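Local coordinates for protein SxtG (Microseira wollei, PDB 6U1R) that is an amidinotransferase of the saxitoxin biosynthetic pathway, probably moving an amidino group onto its acceptor by way of a covalent amidino-cysteine intermediate, at residues E209-D215 with V233-G238; P55-W59 with Y190-F196; N134-F139 with E159-Y163; I265-L269 with N280-V284. All blocks are in the same frame, centred on the assembly; numbering follows the deposited sequence. Where two conformers were deposited one is given.

Contact 1. Residues E209-D215 with V233-G238; sequences EFEPTFD and VTNSLG
Asn235 meets the loop 209-215 with both ends of its amide while it N-caps helix 236-245. Its CG sits between the backbone N and the carbonyl carbon (chi1 64°), which turns the amide back over the first helical turn. Asn235 OD1 takes two N-H groups from opposite faces of its plane, Thr213 N at 3.2 Å and the capping Gly238 N at 2.9 Å. Asn235 ND2 gives a nearly straight bond to Glu211 O (2.8 Å, 168°) and a second one to Thr208 O, so the amide is fixed against flipping. This is the tight part: Asn235 N returns a bond to Thr213 O, Thr213 OG1 donates to Val233 O at 3.0 Å, and Gly238, without a side chain, brings its CA against Thr213 O. Next to it Val233 CG2 lies against the carboxylate of Asp215, a predicted active-site residue whose OD2 is bonded to His264. The solvent side is at Glu209, exposed yet held: its bent chain presents both oxygens, by their syn lone pairs, to the helix start, OE2 to Ser236 N (2.9 Å), OE1 to Leu237 N (3.0 Å). The Leu237 side chain makes only van der Waals contact with Pro212, CD1 to CD at 4.0 Å. Phe214 packs on Trp241 of helix 236-245 and on Pro150, which follows strand 145-148, while Pro212 rests on Trp177 of the second subunit, in its strand 176-179.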
loop_
_atom_site.group_PDB
_atom_site.type_symbol
_atom_site.label_atom_id
_atom_site.label_comp_id
_atom_site.label_asym_id
_atom_site.label_seq_id
_atom_site.Cartn_x
_atom_site.Cartn_y
_atom_site.Cartn_z
ATOM N N GLU A 209 13.739 -11.188 -7.449
ATOM C CA GLU A 209 13.958 -9.875 -6.841
ATOM C C GLU A 209 13.457 -8.736 -7.723
ATOM O O GLU A 209 13.990 -7.624 -7.689
ATOM C CB GLU A 209 15.439 -9.690 -6.504
ATOM C CG GLU A 209 15.955 -10.669 -5.429
ATOM C CD GLU A 209 15.254 -10.511 -4.081
ATOM O OE1 GLU A 209 14.882 -9.373 -3.726
ATOM O OE2 GLU A 209 15.101 -11.535 -3.369
ATOM N N PHE A 210 12.408 -8.989 -8.508
ATOM C CA PHE A 210 11.861 -7.954 -9.378
ATOM C C PHE A 210 11.250 -6.798 -8.574
ATOM O O PHE A 210 11.475 -5.625 -8.899
ATOM C CB PHE A 210 10.855 -8.612 -10.321
ATOM C CG PHE A 210 9.957 -7.661 -11.045
ATOM C CD1 PHE A 210 10.430 -6.907 -12.109
ATOM C CD2 PHE A 210 8.625 -7.556 -10.691
ATOM C CE1 PHE A 210 9.591 -6.048 -12.788
ATOM C CE2 PHE A 210 7.787 -6.700 -11.352
ATOM C CZ PHE A 210 8.268 -5.940 -12.413
ATOM N N GLU A 211 10.477 -7.097 -7.532
ATOM C CA GLU A 211 9.824 -6.060 -6.745
ATOM C C GLU A 211 9.588 -6.567 -5.328
ATOM O O GLU A 211 9.621 -7.775 -5.083
ATOM C CB GLU A 211 8.500 -5.629 -7.381
ATOM C CG GLU A 211 7.420 -6.671 -7.239
ATOM C CD GLU A 211 6.216 -6.364 -8.095
ATOM O OE1 GLU A 211 5.902 -5.166 -8.317
ATOM O OE2 GLU A 211 5.603 -7.348 -8.544
ATOM N N PRO A 212 9.323 -5.666 -4.375
ATOM C CA PRO A 212 9.141 -6.093 -2.973
ATOM C C PRO A 212 7.856 -6.887 -2.780
ATOM O O PRO A 212 6.769 -6.385 -3.079
ATOM C CB PRO A 212 9.087 -4.769 -2.203
ATOM C CG PRO A 212 9.641 -3.732 -3.096
ATOM C CD PRO A 212 9.451 -4.202 -4.505
ATOM N N THR A 213 7.972 -8.106 -2.231
ATOM C CA THR A 213 6.814 -8.892 -1.807
ATOM C C THR A 213 7.115 -9.576 -0.479
ATOM O O THR A 213 8.246 -10.024 -0.226
ATOM C CB THR A 213 6.364 -9.970 -2.841
ATOM O OG1 THR A 213 7.422 -10.899 -3.126
ATOM C CG2 THR A 213 5.893 -9.329 -4.129
ATOM N N PHE A 214 6.102 -9.621 0.378
ATOM C CA PHE A 214 6.157 -10.482 1.553
ATOM C C PHE A 214 4.747 -10.769 2.045
ATOM O O PHE A 214 3.812 -9.991 1.813
ATOM C CB PHE A 214 7.015 -9.874 2.687
ATOM C CG PHE A 214 6.442 -8.630 3.337
ATOM C CD1 PHE A 214 5.505 -8.735 4.361
ATOM C CD2 PHE A 214 6.866 -7.363 2.955
ATOM C CE1 PHE A 214 4.999 -7.610 4.969
ATOM C CE2 PHE A 214 6.363 -6.220 3.575
ATOM C CZ PHE A 214 5.435 -6.341 4.579
ATOM N N ASP A 215 4.612 -11.921 2.703
ATOM C CA ASP A 215 3.444 -12.253 3.506
ATOM C C ASP A 215 3.769 -11.961 4.967
ATOM O O ASP A 215 4.875 -12.259 5.444
ATOM C CB ASP A 215 3.074 -13.734 3.381
ATOM C CG ASP A 215 2.328 -14.069 2.095
ATOM O OD1 ASP A 215 2.378 -13.276 1.135
ATOM O OD2 ASP A 215 1.698 -15.146 2.053
ATOM N N VAL A 233 7.075 -16.747 -1.155
ATOM C CA VAL A 233 6.374 -15.487 -1.367
ATOM C C VAL A 233 7.124 -14.263 -0.839
ATOM O O VAL A 233 6.779 -13.142 -1.239
ATOM C CB VAL A 233 4.946 -15.524 -0.771
ATOM C CG1 VAL A 233 4.125 -16.617 -1.434
ATOM C CG2 VAL A 233 4.993 -15.707 0.742
ATOM N N THR A 234 8.136 -14.417 0.012
ATOM C CA THR A 234 8.837 -13.290 0.629
ATOM C C THR A 234 10.266 -13.255 0.091
ATOM O O THR A 234 11.005 -14.227 0.259
ATOM C CB THR A 234 8.832 -13.419 2.157
ATOM O OG1 THR A 234 7.487 -13.279 2.646
ATOM C CG2 THR A 234 9.689 -12.337 2.801
ATOM N N ASN A 235 10.640 -12.159 -0.571
ATOM C CA ASN A 235 11.973 -12.012 -1.135
ATOM C C ASN A 235 12.792 -10.980 -0.365
ATOM O O ASN A 235 12.354 -10.401 0.633
ATOM C CB ASN A 235 11.905 -11.671 -2.637
ATOM C CG ASN A 235 11.241 -10.334 -2.931
ATOM O OD1 ASN A 235 10.804 -9.610 -2.033
ATOM N ND2 ASN A 235 11.148 -10.007 -4.211
ATOM N N SER A 236 14.040 -10.800 -0.803
ATOM C CA SER A 236 14.943 -9.910 -0.076
ATOM C C SER A 236 14.459 -8.467 -0.140
ATOM O O SER A 236 14.590 -7.724 0.839
ATOM C CB SER A 236 16.377 -10.030 -0.625
ATOM O OG SER A 236 16.960 -11.291 -0.304
ATOM N N LEU A 237 13.890 -8.050 -1.275
ATOM C CA LEU A 237 13.367 -6.682 -1.379
ATOM C C LEU A 237 12.228 -6.455 -0.389
ATOM O O LEU A 237 12.091 -5.362 0.178
ATOM C CB LEU A 237 12.874 -6.390 -2.802
ATOM C CG LEU A 237 13.884 -6.002 -3.896
ATOM C CD1 LEU A 237 13.125 -5.665 -5.192
ATOM C CD2 LEU A 237 14.759 -4.842 -3.469
ATOM N N GLY A 238 11.371 -7.459 -0.210
ATOM C CA GLY A 238 10.279 -7.321 0.741
ATOM C C GLY A 238 10.779 -7.197 2.165
ATOM O O GLY A 238 10.286 -6.372 2.938
#

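Contact 2. Residues P55-W59 with Y190-F196; sequences PINKW and YDFNFQF
A water links Trp59 NE1 to the backbone of the loop 190-196, donating to Asp191 O at 2.8 Å and accepting from Trp59 NE1 at 3.2 Å. No direct hydrogen bond crosses; most of the rest is aromatic and apolar. Phe194 points the edge of its ring at one face of the indole, with CD2 3.5 Å from Trp59 CD2 and the planes at 76°. The indole in turn sets its own edge against the face of Phe196, where Trp59 CE3 comes within 3.6 Å of Phe196 CZ. Two T-shaped pairs thus share the tryptophan in an aromatic cluster. Phe194 closes the type I turn Asp191-Phe194, which is braced by an Asx turn from Asp191 OD1 to Asn193 N, and Phe196 follows two residues on. At the other end Pro55, behind a cis peptide bond, lays CG over the centre of the Tyr190 ring, 3.6 Å from the centroid, a CH-pi contact. Ile56 CD1 touches the same ring at CE1, and Tyr190 OH is held by Ala152 O.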
loop_
_atom_site.group_PDB
_atom_site.type_symbol
_atom_site.label_atom_id
_atom_site.label_comp_id
_atom_site.label_asym_id
_atom_site.label_seq_id
_atom_site.Cartn_x
_atom_site.Cartn_y
_atom_site.Cartn_z
ATOM N N PRO A 55 1.299 -19.219 -10.030
ATOM C CA PRO A 55 2.637 -19.768 -10.259
ATOM C C PRO A 55 3.387 -20.082 -8.956
ATOM O O PRO A 55 4.576 -20.385 -9.071
ATOM C CB PRO A 55 3.336 -18.639 -11.016
ATOM C CG PRO A 55 2.772 -17.411 -10.388
ATOM C CD PRO A 55 1.334 -17.749 -10.004
ATOM N N ILE A 56 2.720 -20.031 -7.791
ATOM C CA ILE A 56 3.376 -20.186 -6.481
ATOM C C ILE A 56 3.079 -21.542 -5.845
ATOM O O ILE A 56 3.998 -22.264 -5.449
ATOM C CB ILE A 56 2.977 -19.045 -5.524
ATOM C CG1 ILE A 56 3.509 -17.707 -6.034
ATOM C CG2 ILE A 56 3.491 -19.322 -4.101
ATOM C CD1 ILE A 56 2.889 -16.569 -5.345
ATOM N N ASN A 57 1.798 -21.858 -5.638
ATOM C CA ASN A 57 1.455 -22.853 -4.631
ATOM C C ASN A 57 1.872 -24.265 -5.016
ATOM O O ASN A 57 2.030 -25.113 -4.133
ATOM C CB ASN A 57 -0.025 -22.775 -4.341
ATOM C CG ASN A 57 -0.373 -21.475 -3.665
ATOM O OD1 ASN A 57 0.392 -20.999 -2.816
ATOM N ND2 ASN A 57 -1.468 -20.859 -4.070
ATOM N N LYS A 58 2.083 -24.543 -6.291
ATOM C CA LYS A 58 2.574 -25.875 -6.621
ATOM C C LYS A 58 3.910 -26.173 -5.943
ATOM O O LYS A 58 4.260 -27.344 -5.768
ATOM C CB LYS A 58 2.692 -26.047 -8.134
ATOM C CG LYS A 58 3.786 -25.254 -8.802
ATOM C CD LYS A 58 3.652 -25.423 -10.314
ATOM C CE LYS A 58 4.781 -24.772 -11.084
ATOM N NZ LYS A 58 4.672 -25.144 -12.543
ATOM N N TRP A 59 4.648 -25.149 -5.527
ATOM C CA TRP A 59 5.945 -25.353 -4.894
ATOM C C TRP A 59 5.846 -25.525 -3.380
ATOM O O TRP A 59 6.881 -25.648 -2.710
ATOM C CB TRP A 59 6.883 -24.194 -5.262
ATOM C CG TRP A 59 7.109 -24.134 -6.750
ATOM C CD1 TRP A 59 6.680 -23.175 -7.605
ATOM C CD2 TRP A 59 7.788 -25.118 -7.552
ATOM N NE1 TRP A 59 7.048 -23.493 -8.900
ATOM C CE2 TRP A 59 7.737 -24.674 -8.890
ATOM C CE3 TRP A 59 8.439 -26.321 -7.264
ATOM C CZ2 TRP A 59 8.314 -25.394 -9.942
ATOM C CZ3 TRP A 59 9.012 -27.039 -8.312
ATOM C CH2 TRP A 59 8.947 -26.567 -9.634
ATOM N N TYR A 190 8.442 -14.078 -10.872
ATOM C CA TYR A 190 8.453 -15.513 -10.635
ATOM C C TYR A 190 9.474 -16.184 -11.550
ATOM O O TYR A 190 9.616 -15.807 -12.716
ATOM C CB TYR A 190 7.054 -16.119 -10.870
ATOM C CG TYR A 190 5.931 -15.311 -10.262
ATOM C CD1 TYR A 190 5.694 -15.340 -8.898
ATOM C CD2 TYR A 190 5.120 -14.512 -11.055
ATOM C CE1 TYR A 190 4.655 -14.580 -8.327
ATOM C CE2 TYR A 190 4.091 -13.758 -10.512
ATOM C CZ TYR A 190 3.862 -13.797 -9.141
ATOM O OH TYR A 190 2.838 -13.029 -8.627
ATOM N N ASP A 191 10.163 -17.185 -11.011
ATOM C CA ASP A 191 11.172 -17.959 -11.740
ATOM C C ASP A 191 10.465 -19.126 -12.416
ATOM O O ASP A 191 10.177 -20.143 -11.786
ATOM C CB ASP A 191 12.262 -18.437 -10.787
ATOM C CG ASP A 191 13.330 -19.272 -11.474
ATOM O OD1 ASP A 191 13.222 -19.518 -12.688
ATOM O OD2 ASP A 191 14.265 -19.702 -10.766
ATOM N N PHE A 192 10.179 -18.990 -13.705
ATOM C CA PHE A 192 9.460 -20.069 -14.373
ATOM C C PHE A 192 10.356 -21.246 -14.734
ATOM O O PHE A 192 9.851 -22.249 -15.241
ATOM C CB PHE A 192 8.739 -19.525 -15.609
ATOM C CG PHE A 192 7.533 -18.693 -15.268
ATOM C CD1 PHE A 192 6.315 -19.301 -14.995
ATOM C CD2 PHE A 192 7.624 -17.311 -15.169
ATOM C CE1 PHE A 192 5.199 -18.544 -14.662
ATOM C CE2 PHE A 192 6.508 -16.541 -14.842
ATOM C CZ PHE A 192 5.296 -17.158 -14.589
ATOM N N ASN A 193 11.654 -21.173 -14.449
ATOM C CA ASN A 193 12.539 -22.322 -14.574
ATOM C C ASN A 193 12.836 -22.970 -13.225
ATOM O O ASN A 193 13.765 -23.773 -13.121
ATOM C CB ASN A 193 13.837 -21.911 -15.267
ATOM C CG ASN A 193 13.591 -21.321 -16.645
ATOM O OD1 ASN A 193 12.727 -21.790 -17.383
ATOM N ND2 ASN A 193 14.329 -20.270 -16.983
ATOM N N PHE A 194 12.048 -22.659 -12.195
ATOM C CA PHE A 194 12.397 -23.085 -10.848
ATOM C C PHE A 194 12.368 -24.606 -10.724
ATOM O O PHE A 194 11.505 -25.276 -11.294
ATOM C CB PHE A 194 11.444 -22.475 -9.814
ATOM C CG PHE A 194 11.768 -22.874 -8.402
ATOM C CD1 PHE A 194 12.743 -22.194 -7.691
ATOM C CD2 PHE A 194 11.118 -23.942 -7.792
ATOM C CE1 PHE A 194 13.059 -22.558 -6.388
ATOM C CE2 PHE A 194 11.429 -24.310 -6.490
ATOM C CZ PHE A 194 12.404 -23.629 -5.792
ATOM N N GLN A 195 13.326 -25.140 -9.965
ATOM C CA GLN A 195 13.319 -26.520 -9.498
ATOM C C GLN A 195 13.837 -26.534 -8.066
ATOM O O GLN A 195 14.716 -25.746 -7.706
ATOM C CB GLN A 195 14.207 -27.448 -10.365
ATOM C CG GLN A 195 13.849 -27.484 -11.832
ATOM C CD GLN A 195 12.490 -28.102 -12.114
ATOM O OE1 GLN A 195 11.887 -28.752 -11.256
ATOM N NE2 GLN A 195 12.002 -27.903 -13.327
ATOM N N PHE A 196 13.299 -27.434 -7.247
ATOM C CA PHE A 196 13.788 -27.537 -5.880
ATOM C C PHE A 196 15.301 -27.753 -5.896
ATOM O O PHE A 196 15.809 -28.478 -6.761
ATOM C CB PHE A 196 13.113 -28.691 -5.137
ATOM C CG PHE A 196 11.651 -28.463 -4.822
ATOM C CD1 PHE A 196 11.235 -27.388 -4.051
ATOM C CD2 PHE A 196 10.697 -29.361 -5.271
ATOM C CE1 PHE A 196 9.877 -27.202 -3.760
ATOM C CE2 PHE A 196 9.353 -29.187 -4.973
ATOM C CZ PHE A 196 8.944 -28.102 -4.217
HETATM O O HOH W 1 8.001 -21.946 -11.558
#

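Contact 3. Residues N134-F139 with E159-Y163; sequences NPRDVF and EAWAY
Tyr163 reaches from the turn 159-163 to the short, weakly bonded helix about 135-138, meeting Phe139 with its inner atoms and Pro135 with its outer ones. Its CB lies 3.7 Å from Phe139 CZ. With CG anti to the carbonyl carbon, chi1 -55° sends the ring toward Phe139 and chi2 85° turns a face to it, Phe139 CE2 standing 3.5 Å from both Tyr163 CG and CD1. The planes meet at 75° in an edge-to-face pair. Farther out, Tyr163 CE2 touches Pro135 CB at 3.8 Å, and the hydroxyl OH ends beside Pro135, 3.4 Å from its CA. The contact joins the approach to helix 164-172 to the helix that runs into strand 139-142, and Phe139 also packs on Ile146 of strand 145-148 and on Leu371 of strand 370-375. Ala160 CB closes on Phe139 CZ, while Val138 CG2 meets Glu159 OE2 at 3.4 Å. That carboxylate oxygen forms a salt bridge with Arg156, which also binds Asp137 and probably eases the charge between the two acids. A water donates to Glu159 OE2 (2.9 Å) and accepts from Asn134 ND2, whose amide is bonded to Phe362 O as well and whose side chain touches Cys368, the predicted nucleophile.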
loop_
_atom_site.group_PDB
_atom_site.type_symbol
_atom_site.label_atom_id
_atom_site.label_comp_id
_atom_site.label_asym_id
_atom_site.label_seq_id
_atom_site.Cartn_x
_atom_site.Cartn_y
_atom_site.Cartn_z
ATOM N N ASN A 134 -7.184 -16.728 6.900
ATOM C CA ASN A 134 -5.847 -16.517 7.463
ATOM C C ASN A 134 -5.529 -15.029 7.586
ATOM O O ASN A 134 -4.703 -14.504 6.832
ATOM C CB ASN A 134 -4.782 -17.184 6.589
ATOM C CG ASN A 134 -4.963 -18.687 6.451
ATOM O OD1 ASN A 134 -4.517 -19.443 7.301
ATOM N ND2 ASN A 134 -5.588 -19.124 5.373
ATOM N N PRO A 135 -6.139 -14.323 8.548
ATOM C CA PRO A 135 -5.764 -12.914 8.768
ATOM C C PRO A 135 -4.264 -12.697 8.966
ATOM O O PRO A 135 -3.731 -11.632 8.597
ATOM C CB PRO A 135 -6.535 -12.525 10.044
ATOM C CG PRO A 135 -7.456 -13.625 10.340
ATOM C CD PRO A 135 -7.064 -14.836 9.569
ATOM N N ARG A 136 -3.574 -13.677 9.559
ATOM C CA ARG A 136 -2.151 -13.549 9.860
ATOM C C ARG A 136 -1.308 -13.356 8.597
ATOM O O ARG A 136 -0.210 -12.795 8.665
ATOM C CB ARG A 136 -1.681 -14.800 10.622
ATOM C CG ARG A 136 -0.246 -14.782 11.146
ATOM C CD ARG A 136 -0.076 -13.971 12.417
ATOM N NE ARG A 136 -0.986 -14.395 13.487
ATOM C CZ ARG A 136 -1.013 -13.844 14.698
ATOM N NH1 ARG A 136 -0.137 -12.896 15.019
ATOM N NH2 ARG A 136 -1.890 -14.252 15.601
ATOM N N ASP A 137 -1.776 -13.846 7.444
ATOM C CA ASP A 137 -0.978 -13.743 6.219
ATOM C C ASP A 137 -0.960 -12.332 5.642
ATOM O O ASP A 137 -0.016 -11.962 4.934
ATOM C CB ASP A 137 -1.531 -14.679 5.134
ATOM C CG ASP A 137 -1.508 -16.139 5.521
ATOM O OD1 ASP A 137 -0.938 -16.484 6.592
ATOM O OD2 ASP A 137 -2.070 -16.958 4.735
ATOM N N VAL A 138 -1.994 -11.543 5.914
ATOM C CA VAL A 138 -2.349 -10.388 5.098
ATOM C C VAL A 138 -1.857 -9.099 5.737
ATOM O O VAL A 138 -1.594 -8.112 5.041
ATOM C CB VAL A 138 -3.879 -10.356 4.890
ATOM C CG1 VAL A 138 -4.314 -9.120 4.084
ATOM C CG2 VAL A 138 -4.326 -11.649 4.203
ATOM N N PHE A 139 -1.735 -9.097 7.071
ATOM C CA PHE A 139 -1.434 -7.898 7.848
ATOM C C PHE A 139 -0.403 -8.205 8.923
ATOM O O PHE A 139 -0.450 -9.268 9.536
ATOM C CB PHE A 139 -2.652 -7.336 8.600
ATOM C CG PHE A 139 -3.896 -7.176 7.766
ATOM C CD1 PHE A 139 -4.070 -6.054 6.988
ATOM C CD2 PHE A 139 -4.886 -8.141 7.779
ATOM C CE1 PHE A 139 -5.225 -5.877 6.237
ATOM C CE2 PHE A 139 -6.047 -7.978 7.009
ATOM C CZ PHE A 139 -6.202 -6.846 6.240
ATOM N N GLU A 159 -7.395 -9.531 -0.805
ATOM C CA GLU A 159 -7.826 -10.226 0.388
ATOM C C GLU A 159 -8.051 -9.280 1.558
ATOM O O GLU A 159 -8.776 -9.645 2.489
ATOM C CB GLU A 159 -6.813 -11.303 0.757
ATOM C CG GLU A 159 -7.369 -12.328 1.700
ATOM C CD GLU A 159 -6.569 -13.616 1.685
ATOM O OE1 GLU A 159 -6.246 -14.118 0.582
ATOM O OE2 GLU A 159 -6.225 -14.142 2.776
ATOM N N ALA A 160 -7.467 -8.073 1.552
ATOM C CA ALA A 160 -7.734 -7.177 2.672
ATOM C C ALA A 160 -9.177 -6.686 2.712
ATOM O O ALA A 160 -9.602 -6.152 3.740
ATOM C CB ALA A 160 -6.795 -5.967 2.641
ATOM N N TRP A 161 -9.942 -6.863 1.635
ATOM C CA TRP A 161 -11.252 -6.221 1.537
ATOM C C TRP A 161 -12.201 -6.666 2.649
ATOM O O TRP A 161 -12.942 -5.842 3.204
ATOM C CB TRP A 161 -11.848 -6.500 0.158
ATOM C CG TRP A 161 -11.359 -5.523 -0.889
ATOM C CD1 TRP A 161 -10.226 -4.731 -0.834
ATOM C CD2 TRP A 161 -12.006 -5.206 -2.122
ATOM N NE1 TRP A 161 -10.144 -3.953 -1.965
ATOM C CE2 TRP A 161 -11.222 -4.223 -2.769
ATOM C CE3 TRP A 161 -13.178 -5.652 -2.739
ATOM C CZ2 TRP A 161 -11.575 -3.686 -4.005
ATOM C CZ3 TRP A 161 -13.528 -5.119 -3.967
ATOM C CH2 TRP A 161 -12.730 -4.145 -4.587
ATOM N N ALA A 162 -12.189 -7.949 3.009
ATOM C CA ALA A 162 -13.121 -8.406 4.046
ATOM C C ALA A 162 -12.878 -7.727 5.387
ATOM O O ALA A 162 -13.798 -7.671 6.221
ATOM C CB ALA A 162 -13.033 -9.922 4.220
ATOM N N TYR A 163 -11.685 -7.168 5.590
ATOM C CA TYR A 163 -11.273 -6.556 6.844
ATOM C C TYR A 163 -11.428 -5.040 6.890
ATOM O O TYR A 163 -11.118 -4.440 7.918
ATOM C CB TYR A 163 -9.810 -6.895 7.118
ATOM C CG TYR A 163 -9.515 -8.374 7.110
ATOM C CD1 TYR A 163 -9.246 -9.042 5.927
ATOM C CD2 TYR A 163 -9.498 -9.105 8.294
ATOM C CE1 TYR A 163 -8.985 -10.394 5.912
ATOM C CE2 TYR A 163 -9.225 -10.438 8.290
ATOM C CZ TYR A 163 -8.975 -11.087 7.097
ATOM O OH TYR A 163 -8.709 -12.418 7.118
HETATM O O HOH W 2 -6.921 -16.694 3.896
#

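Contact 4. Residues I265-L269 with N280-V284; sequences IDTTL and NPEFV
The turns that flank the hairpin of strands 269-273 and 276-279 meet here, the loop 265-269 leading in and 280-284 leading out. Asn280 fastens them with two bonds: its backbone N donates to Thr268 O at 3.0 Å, and its ND2 donates to Thr267 O at 3.0 Å along an almost straight line (172°), with that oxygen in the amide plane. Swinging CG anti to the backbone N (chi1 -179°) carries the amide across to the threonine carbonyl. The other end of the amide turns back on its own segment. Asn280 OD1 accepts from Glu282 N at 2.8 Å, in the carbonyl plane, and from Phe283 N, which approaches from well above that plane; the two bonds make an Asx turn and an Asx motif that shape residues 280-283. Phe283, folded under the amide, has Asn280 ND2 over one face near the rim. Its edge faces the threonines, with Thr268 OG1 in the ring plane 3.3 Å from Phe283 CD2, and Trp318 meets the same ring edge-to-face. The other branch of Thr268, CG2, presses on Val284 CG2 at 3.5 Å, tighter than usual carbon contact, and Ile255 of strand 251-255 also packs on Thr268. Immediately before this loop lies the predicted active-site residue His264, and Asp266 within it bonds His367 and touches Cys368.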
loop_
_atom_site.group_PDB
_atom_site.type_symbol
_atom_site.label_atom_id
_atom_site.label_comp_id
_atom_site.label_asym_id
_atom_site.label_seq_id
_atom_site.Cartn_x
_atom_site.Cartn_y
_atom_site.Cartn_z
ATOM N N ILE A 265 6.328 -18.690 8.441
ATOM C CA ILE A 265 7.316 -19.110 9.435
ATOM C C ILE A 265 6.677 -19.729 10.683
ATOM O O ILE A 265 7.406 -20.262 11.546
ATOM C CB ILE A 265 8.216 -17.905 9.804
ATOM C CG1 ILE A 265 9.606 -18.346 10.310
ATOM C CG2 ILE A 265 7.515 -16.946 10.805
ATOM C CD1 ILE A 265 10.606 -17.160 10.482
ATOM N N ASP A 266 5.348 -19.698 10.804
ATOM C CA ASP A 266 4.710 -20.020 12.073
ATOM C C ASP A 266 4.387 -21.518 12.223
ATOM O O ASP A 266 3.555 -21.889 13.062
ATOM C CB ASP A 266 3.480 -19.112 12.324
ATOM C CG ASP A 266 2.479 -19.031 11.174
ATOM O OD1 ASP A 266 2.745 -19.496 10.055
ATOM O OD2 ASP A 266 1.379 -18.430 11.417
ATOM N N THR A 267 5.075 -22.385 11.468
ATOM C CA THR A 267 5.318 -23.768 11.870
ATOM C C THR A 267 6.811 -24.064 11.977
ATOM O O THR A 267 7.192 -25.237 12.092
ATOM C CB THR A 267 4.669 -24.782 10.911
ATOM O OG1 THR A 267 5.210 -24.659 9.598
ATOM C CG2 THR A 267 3.176 -24.601 10.850
ATOM N N THR A 268 7.658 -23.027 11.987
ATOM C CA THR A 268 9.112 -23.156 11.995
ATOM C C THR A 268 9.737 -22.555 13.242
ATOM O O THR A 268 10.553 -23.224 13.917
ATOM C CB THR A 268 9.705 -22.488 10.731
ATOM O OG1 THR A 268 9.234 -23.154 9.541
ATOM C CG2 THR A 268 11.242 -22.490 10.755
ATOM N N LEU A 269 9.362 -21.316 13.580
ATOM C CA LEU A 269 9.974 -20.546 14.665
ATOM C C LEU A 269 8.841 -19.809 15.368
ATOM O O LEU A 269 8.266 -18.879 14.786
ATOM C CB LEU A 269 11.010 -19.571 14.104
ATOM C CG LEU A 269 11.966 -18.915 15.098
ATOM C CD1 LEU A 269 13.087 -19.857 15.510
ATOM C CD2 LEU A 269 12.516 -17.628 14.522
ATOM N N ASN A 280 11.205 -25.910 15.091
ATOM C CA ASN A 280 10.912 -27.112 14.327
ATOM C C ASN A 280 12.207 -27.874 14.072
ATOM O O ASN A 280 13.111 -27.326 13.438
ATOM C CB ASN A 280 10.252 -26.692 13.005
ATOM C CG ASN A 280 9.866 -27.858 12.129
ATOM O OD1 ASN A 280 10.607 -28.839 11.995
ATOM N ND2 ASN A 280 8.697 -27.744 11.492
ATOM N N PRO A 281 12.342 -29.127 14.529
ATOM C CA PRO A 281 13.646 -29.802 14.409
ATOM C C PRO A 281 14.015 -30.199 12.988
ATOM O O PRO A 281 15.198 -30.454 12.727
ATOM C CB PRO A 281 13.487 -31.037 15.308
ATOM C CG PRO A 281 12.064 -31.367 15.237
ATOM C CD PRO A 281 11.337 -30.003 15.151
ATOM N N GLU A 282 13.057 -30.285 12.076
ATOM C CA GLU A 282 13.349 -30.623 10.690
ATOM C C GLU A 282 13.631 -29.394 9.832
ATOM O O GLU A 282 14.422 -29.477 8.883
ATOM C CB GLU A 282 12.177 -31.416 10.102
ATOM C CG GLU A 282 12.069 -32.845 10.648
ATOM C CD GLU A 282 13.208 -33.731 10.170
ATOM O OE1 GLU A 282 13.537 -33.651 8.972
ATOM O OE2 GLU A 282 13.775 -34.487 10.983
ATOM N N PHE A 283 13.001 -28.258 10.129
ATOM C CA PHE A 283 13.185 -27.061 9.315
ATOM C C PHE A 283 14.304 -26.140 9.803
ATOM O O PHE A 283 14.722 -25.253 9.044
ATOM C CB PHE A 283 11.893 -26.238 9.257
ATOM C CG PHE A 283 10.698 -26.955 8.631
ATOM C CD1 PHE A 283 10.824 -28.187 7.998
ATOM C CD2 PHE A 283 9.446 -26.364 8.682
ATOM C CE1 PHE A 283 9.717 -28.818 7.447
ATOM C CE2 PHE A 283 8.339 -26.979 8.137
ATOM C CZ PHE A 283 8.473 -28.206 7.511
ATOM N N VAL A 284 14.791 -26.305 11.034
ATOM C CA VAL A 284 15.771 -25.390 11.621
ATOM C C VAL A 284 17.005 -26.174 12.042
ATOM O O VAL A 284 16.894 -27.173 12.759
ATOM C CB VAL A 284 15.171 -24.637 12.827
ATOM C CG1 VAL A 284 16.240 -23.887 13.585
ATOM C CG2 VAL A 284 14.081 -23.680 12.364
#

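Overall arrangement
Contacts 1, 3 and 4 are mostly buried, whereas contact 2 is partly exposed and farther from the chain centre, though it reaches toward the predicted active site through Ile56. Contact 1 touches contact 2, through Val233 and Ile56, and contact 3, through Asp215 and Asp137; contact 4 meets contact 3 at Asp266 and Arg136, though their centres stand about 23 Å apart. Contacts 1 and 2 share the long connection between strands 176-179 and 219-222. Chemistry differs: contacts 1 and 4 are organised by an asparagine amide bonded to backbone, joined in contact 1 by a carboxylate and threonine hydroxyls, while contacts 2 and 3 have no direct hydrogen bond across and combine edge-to-face aromatic pairs with a bridging water.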